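Local coordinates for glycerate dehydrogenase related protein (Thermoplasma acidophilum, PDB 3GVX) that is a probable NAD-binding D-2-hydroxyacid dehydrogenase that may reduce glyoxylate or hydroxypyruvate, at residues Tyr121-Gly126 against Gln173-Leu178; Val177-Pro182 against Asn207-Asp212. All blocks are in the same frame, centred on the assembly; numbering follows the deposited sequence.

In the fold
Both contacts belong to one parallel sheet of the probable NAD-binding domain and share strand 176-179, each on a different side of it: contact 1 pairs its start with strand 124-128, contact 2 its end with strand 204-207 and the loop that follows. V177 and L178 are common to both, and the two centres lie about 15 Å apart. Contact 2 sits at the C-terminal strand ends, where I181 touches the G129, G131, G134 segment, a probable Rossmann-type dinucleotide-binding pattern. Contact 1 is set further back along the strands. Bound potassium ions lie about 12 Å from the side chain of K123 and about 8 Å from that of V208, neither a direct contact.

Contact 1: Tyr121-Gly126 against Gln173-Leu178; sequences YGKALG and QSDFVL
The carboxylate of D175 reaches back to the backbone of A124, where OD2 accepts from A124 N at 3.1 Å along a nearly straight N-H...O line (169°). The donor meets the anti side of OD2, slightly out of the carboxylate plane. CG, anti to the carbonyl carbon and beside the backbone N (chi1 -62°), sets OD2 at A124 N; the N-H of D175 itself goes to A124 O, with D175 N 2.9 Å from that oxygen. A124 is thus held through both its N-H and its carbonyl, whose oxygen takes a second, longer bond from F176 N. OD1 is used elsewhere, in a salt bridge to R200. An alanine in place of D175 would probably leave A124 N without this acceptor and R200 without its charged mate.

The K123 chain runs past the F176 ring at its edge: CB lies in the ring plane and CD comes within 3.6 Å of CE2. L125 and F176 share a face of the sheet and cross at about a right angle, L125 CD1 3.8 Å from F176 CB. Helix 132-143 packs on L125 and helix 79-97 on F176. On the other face S174 OG, bonded to L170 O, lies 3.1 Å from G126 CA, in the place a side chain of this glycine would take. From here the ladder is regular, G126 N to F176 O and L178 N to G126 O both measuring 2.7 Å. Segments 124-126 and 176-178 run parallel with 27° between their directions, and this twisted pairing joins the first and fourth strands in sequence of a Rossmann fold.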
loop_
_atom_site.group_PDB
_atom_site.type_symbol
_atom_site.label_atom_id
_atom_site.label_comp_id
_atom_site.label_asym_id
_atom_site.label_seq_id
_atom_site.Cartn_x
_atom_site.Cartn_y
_atom_site.Cartn_z
ATOM N N TYR B 121 10.175 -1.763 -0.543
ATOM C CA TYR B 121 10.916 -1.562 -1.779
ATOM C C TYR B 121 12.156 -2.442 -1.943
ATOM O O TYR B 121 13.053 -2.429 -1.101
ATOM C CB TYR B 121 11.321 -0.100 -1.928
ATOM C CG TYR B 121 11.935 0.210 -3.269
ATOM C CD1 TYR B 121 11.146 0.603 -4.346
ATOM C CD2 TYR B 121 13.312 0.126 -3.463
ATOM C CE1 TYR B 121 11.715 0.916 -5.587
ATOM C CE2 TYR B 121 13.895 0.434 -4.694
ATOM C CZ TYR B 121 13.089 0.833 -5.749
ATOM O OH TYR B 121 13.654 1.187 -6.946
ATOM N N GLY B 122 12.206 -3.189 -3.044
ATOM C CA GLY B 122 13.348 -4.045 -3.304
ATOM C C GLY B 122 13.272 -5.433 -2.695
ATOM O O GLY B 122 14.071 -6.306 -3.007
ATOM N N LYS B 123 12.297 -5.652 -1.834
ATOM C CA LYS B 123 12.168 -6.953 -1.226
ATOM C C LYS B 123 11.365 -8.002 -1.984
ATOM O O LYS B 123 10.547 -7.692 -2.844
ATOM C CB LYS B 123 11.649 -6.791 0.191
ATOM C CG LYS B 123 12.756 -6.367 1.103
ATOM C CD LYS B 123 12.229 -5.626 2.271
ATOM C CE LYS B 123 13.283 -5.536 3.345
ATOM N NZ LYS B 123 14.509 -4.937 2.805
ATOM N N ALA B 124 11.615 -9.253 -1.618
ATOM C CA ALA B 124 10.955 -10.378 -2.245
ATOM C C ALA B 124 9.707 -10.818 -1.491
ATOM O O ALA B 124 9.762 -11.233 -0.332
ATOM C CB ALA B 124 11.942 -11.538 -2.381
ATOM N N LEU B 125 8.571 -10.702 -2.165
ATOM C CA LEU B 125 7.290 -11.104 -1.598
ATOM C C LEU B 125 6.897 -12.460 -2.191
ATOM O O LEU B 125 6.672 -12.581 -3.400
ATOM C CB LEU B 125 6.210 -10.065 -1.910
ATOM C CG LEU B 125 4.764 -10.503 -1.658
ATOM C CD1 LEU B 125 4.554 -10.876 -0.188
ATOM C CD2 LEU B 125 3.835 -9.392 -2.102
ATOM N N GLY B 126 6.838 -13.475 -1.336
ATOM C CA GLY B 126 6.464 -14.806 -1.767
ATOM C C GLY B 126 4.970 -15.011 -1.592
ATOM O O GLY B 126 4.425 -14.780 -0.511
ATOM N N GLN B 173 13.160 -17.984 -0.743
ATOM C CA GLN B 173 13.427 -16.802 -1.554
ATOM C C GLN B 173 12.620 -15.599 -1.099
ATOM O O GLN B 173 12.637 -14.567 -1.751
ATOM C CB GLN B 173 13.083 -17.075 -3.020
ATOM C CG GLN B 173 13.780 -18.255 -3.642
ATOM C CD GLN B 173 13.340 -18.467 -5.074
ATOM O OE1 GLN B 173 13.623 -17.647 -5.945
ATOM N NE2 GLN B 173 12.625 -19.561 -5.322
ATOM N N SER B 174 11.908 -15.731 0.013
ATOM C CA SER B 174 11.046 -14.651 0.476
ATOM C C SER B 174 11.394 -13.918 1.776
ATOM O O SER B 174 11.898 -14.504 2.735
ATOM C CB SER B 174 9.609 -15.170 0.580
ATOM O OG SER B 174 9.226 -15.789 -0.622
ATOM N N ASP B 175 11.106 -12.619 1.786
ATOM C CA ASP B 175 11.297 -11.787 2.971
ATOM C C ASP B 175 9.925 -11.669 3.612
ATOM O O ASP B 175 9.785 -11.469 4.819
ATOM C CB ASP B 175 11.830 -10.408 2.578
ATOM C CG ASP B 175 13.182 -10.481 1.915
ATOM O OD1 ASP B 175 14.104 -11.067 2.498
ATOM O OD2 ASP B 175 13.334 -9.953 0.808
ATOM N N PHE B 176 8.915 -11.797 2.763
ATOM C CA PHE B 176 7.530 -11.725 3.166
ATOM C C PHE B 176 6.811 -12.843 2.453
ATOM O O PHE B 176 7.077 -13.122 1.289
ATOM C CB PHE B 176 6.906 -10.401 2.735
ATOM C CG PHE B 176 7.575 -9.196 3.310
ATOM C CD1 PHE B 176 7.135 -8.640 4.502
ATOM C CD2 PHE B 176 8.660 -8.627 2.675
ATOM C CE1 PHE B 176 7.771 -7.539 5.048
ATOM C CE2 PHE B 176 9.303 -7.523 3.218
ATOM C CZ PHE B 176 8.857 -6.981 4.404
ATOM N N VAL B 177 5.907 -13.495 3.157
ATOM C CA VAL B 177 5.144 -14.557 2.558
ATOM C C VAL B 177 3.686 -14.330 2.822
ATOM O O VAL B 177 3.260 -14.128 3.961
ATOM C CB VAL B 177 5.515 -15.935 3.108
ATOM C CG1 VAL B 177 4.407 -16.938 2.742
ATOM C CG2 VAL B 177 6.872 -16.370 2.558
ATOM N N LEU B 178 2.919 -14.347 1.747
ATOM C CA LEU B 178 1.499 -14.174 1.871
ATOM C C LEU B 178 0.794 -15.491 1.568
ATOM O O LEU B 178 1.054 -16.134 0.554
ATOM C CB LEU B 178 0.987 -13.110 0.913
ATOM C CG LEU B 178 -0.520 -13.019 1.131
ATOM C CD1 LEU B 178 -0.866 -11.761 1.936
ATOM C CD2 LEU B 178 -1.214 -13.077 -0.224
#

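Contact 2: Val177-Pro182 against Asn207-Asp212; sequences VLIAIP and NVARAD
At the C-terminal ends of two central strands of the parallel Rossmann sheet, 176-179 and 204-207, an Asx turn follows the bridge of I179 with N207 (CA to CA 4.8 Å). N207 OD1 accepts from A209 N, two residues on, at 2.9 Å with an N-H...O angle of 160°. The N207 side chain gets there with CG anti to its backbone N (chi1 -164°), which leaves OD1 beside the I179 side chain, 4.0 Å from I179 CB. Its ND2 end is taken up by the hydroxyl of Y231, so both ends of the amide are engaged. Across the segments, V208 N donates to I179 O at 3.0 Å; A209 N lies near the same oxygen, but its angle is too poor for a bond.

I179 and N207 share one face of the sheet, their side chains meeting at a slant, and I179 CG2 also lies 3.9 Å from A209 CB. V208 CG2 touches the L178 branches, 4.0 Å from L178 CD1, and also A180 CB, L178 and V208 crossing at about a right angle. Helix 79-97 covers L178 and V208 through A89, while A180 packs on I133 of helix 132-143. Beyond the bridge the chains stay close through A209, whose methyl CB rests 3.3 Å from I181 O.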
loop_
_atom_site.group_PDB
_atom_site.type_symbol
_atom_site.label_atom_id
_atom_site.label_comp_id
_atom_site.label_asym_id
_atom_site.label_seq_id
_atom_site.Cartn_x
_atom_site.Cartn_y
_atom_site.Cartn_z
ATOM N N VAL B 177 5.907 -13.495 3.157
ATOM C CA VAL B 177 5.144 -14.557 2.558
ATOM C C VAL B 177 3.686 -14.330 2.822
ATOM O O VAL B 177 3.260 -14.128 3.961
ATOM C CB VAL B 177 5.515 -15.935 3.108
ATOM C CG1 VAL B 177 4.407 -16.938 2.742
ATOM C CG2 VAL B 177 6.872 -16.370 2.558
ATOM N N LEU B 178 2.919 -14.347 1.747
ATOM C CA LEU B 178 1.499 -14.174 1.871
ATOM C C LEU B 178 0.794 -15.491 1.568
ATOM O O LEU B 178 1.054 -16.134 0.554
ATOM C CB LEU B 178 0.987 -13.110 0.913
ATOM C CG LEU B 178 -0.520 -13.019 1.131
ATOM C CD1 LEU B 178 -0.866 -11.761 1.936
ATOM C CD2 LEU B 178 -1.214 -13.077 -0.224
ATOM N N ILE B 179 -0.105 -15.887 2.452
ATOM C CA ILE B 179 -0.829 -17.114 2.223
ATOM C C ILE B 179 -2.209 -16.778 1.709
ATOM O O ILE B 179 -3.008 -16.157 2.391
ATOM C CB ILE B 179 -0.944 -17.956 3.487
ATOM C CG1 ILE B 179 0.460 -18.227 4.032
ATOM C CG2 ILE B 179 -1.685 -19.254 3.163
ATOM C CD1 ILE B 179 0.488 -18.673 5.457
ATOM N N ALA B 180 -2.454 -17.169 0.470
ATOM C CA ALA B 180 -3.729 -16.933 -0.168
ATOM C C ALA B 180 -4.047 -18.169 -1.014
ATOM O O ALA B 180 -4.236 -18.084 -2.219
ATOM C CB ALA B 180 -3.631 -15.715 -1.022
ATOM N N ILE B 181 -4.090 -19.321 -0.357
ATOM C CA ILE B 181 -4.343 -20.572 -1.041
ATOM C C ILE B 181 -5.581 -21.246 -0.452
ATOM O O ILE B 181 -5.836 -21.159 0.744
ATOM C CB ILE B 181 -3.105 -21.498 -0.917
ATOM C CG1 ILE B 181 -3.108 -22.550 -2.028
ATOM C CG2 ILE B 181 -3.067 -22.119 0.479
ATOM C CD1 ILE B 181 -1.758 -23.173 -2.270
ATOM N N PRO B 182 -6.381 -21.908 -1.297
ATOM C CA PRO B 182 -7.589 -22.590 -0.830
ATOM C C PRO B 182 -7.274 -23.754 0.112
ATOM O O PRO B 182 -6.255 -24.434 -0.023
ATOM C CB PRO B 182 -8.245 -23.058 -2.126
ATOM C CG PRO B 182 -7.785 -22.033 -3.112
ATOM C CD PRO B 182 -6.336 -21.895 -2.766
ATOM N N ASN B 207 -1.419 -14.112 6.593
ATOM C CA ASN B 207 -2.416 -15.109 6.260
ATOM C C ASN B 207 -3.780 -14.513 5.955
ATOM O O ASN B 207 -4.446 -13.982 6.842
ATOM C CB ASN B 207 -2.563 -16.110 7.405
ATOM C CG ASN B 207 -3.274 -17.371 6.976
ATOM O OD1 ASN B 207 -4.029 -17.370 6.002
ATOM N ND2 ASN B 207 -3.046 -18.453 7.704
ATOM N N VAL B 208 -4.194 -14.583 4.697
ATOM C CA VAL B 208 -5.512 -14.099 4.320
ATOM C C VAL B 208 -6.304 -15.238 3.669
ATOM O O VAL B 208 -7.233 -15.008 2.904
ATOM C CB VAL B 208 -5.446 -12.897 3.348
ATOM C CG1 VAL B 208 -4.954 -11.663 4.077
ATOM C CG2 VAL B 208 -4.567 -13.239 2.148
ATOM N N ALA B 209 -5.923 -16.469 3.990
ATOM C CA ALA B 209 -6.600 -17.644 3.451
ATOM C C ALA B 209 -7.474 -18.278 4.533
ATOM O O ALA B 209 -8.545 -17.783 4.849
ATOM C CB ALA B 209 -5.564 -18.651 2.928
ATOM N N ARG B 210 -6.988 -19.357 5.118
ATOM C CA ARG B 210 -7.721 -20.037 6.166
ATOM C C ARG B 210 -6.756 -20.457 7.250
ATOM O O ARG B 210 -5.615 -20.827 6.971
ATOM C CB ARG B 210 -8.446 -21.248 5.581
ATOM C CG ARG B 210 -9.617 -20.888 4.674
ATOM C CD ARG B 210 -10.827 -20.525 5.521
ATOM N NE ARG B 210 -11.392 -19.219 5.186
ATOM C CZ ARG B 210 -12.388 -19.017 4.327
ATOM N NH1 ARG B 210 -12.945 -20.044 3.704
ATOM N NH2 ARG B 210 -12.827 -17.786 4.088
ATOM N N ALA B 211 -7.215 -20.379 8.489
ATOM C CA ALA B 211 -6.393 -20.750 9.619
ATOM C C ALA B 211 -5.915 -22.200 9.497
ATOM O O ALA B 211 -4.760 -22.504 9.804
ATOM C CB ALA B 211 -7.168 -20.540 10.922
ATOM N N ASP B 212 -6.774 -23.090 9.012
ATOM C CA ASP B 212 -6.385 -24.489 8.909
ATOM C C ASP B 212 -5.337 -24.864 7.882
ATOM O O ASP B 212 -4.874 -25.999 7.865
ATOM C CB ASP B 212 -7.634 -25.361 8.787
ATOM C CG ASP B 212 -8.433 -25.371 10.078
ATOM O OD1 ASP B 212 -7.832 -25.653 11.129
ATOM O OD2 ASP B 212 -9.643 -25.073 10.055
#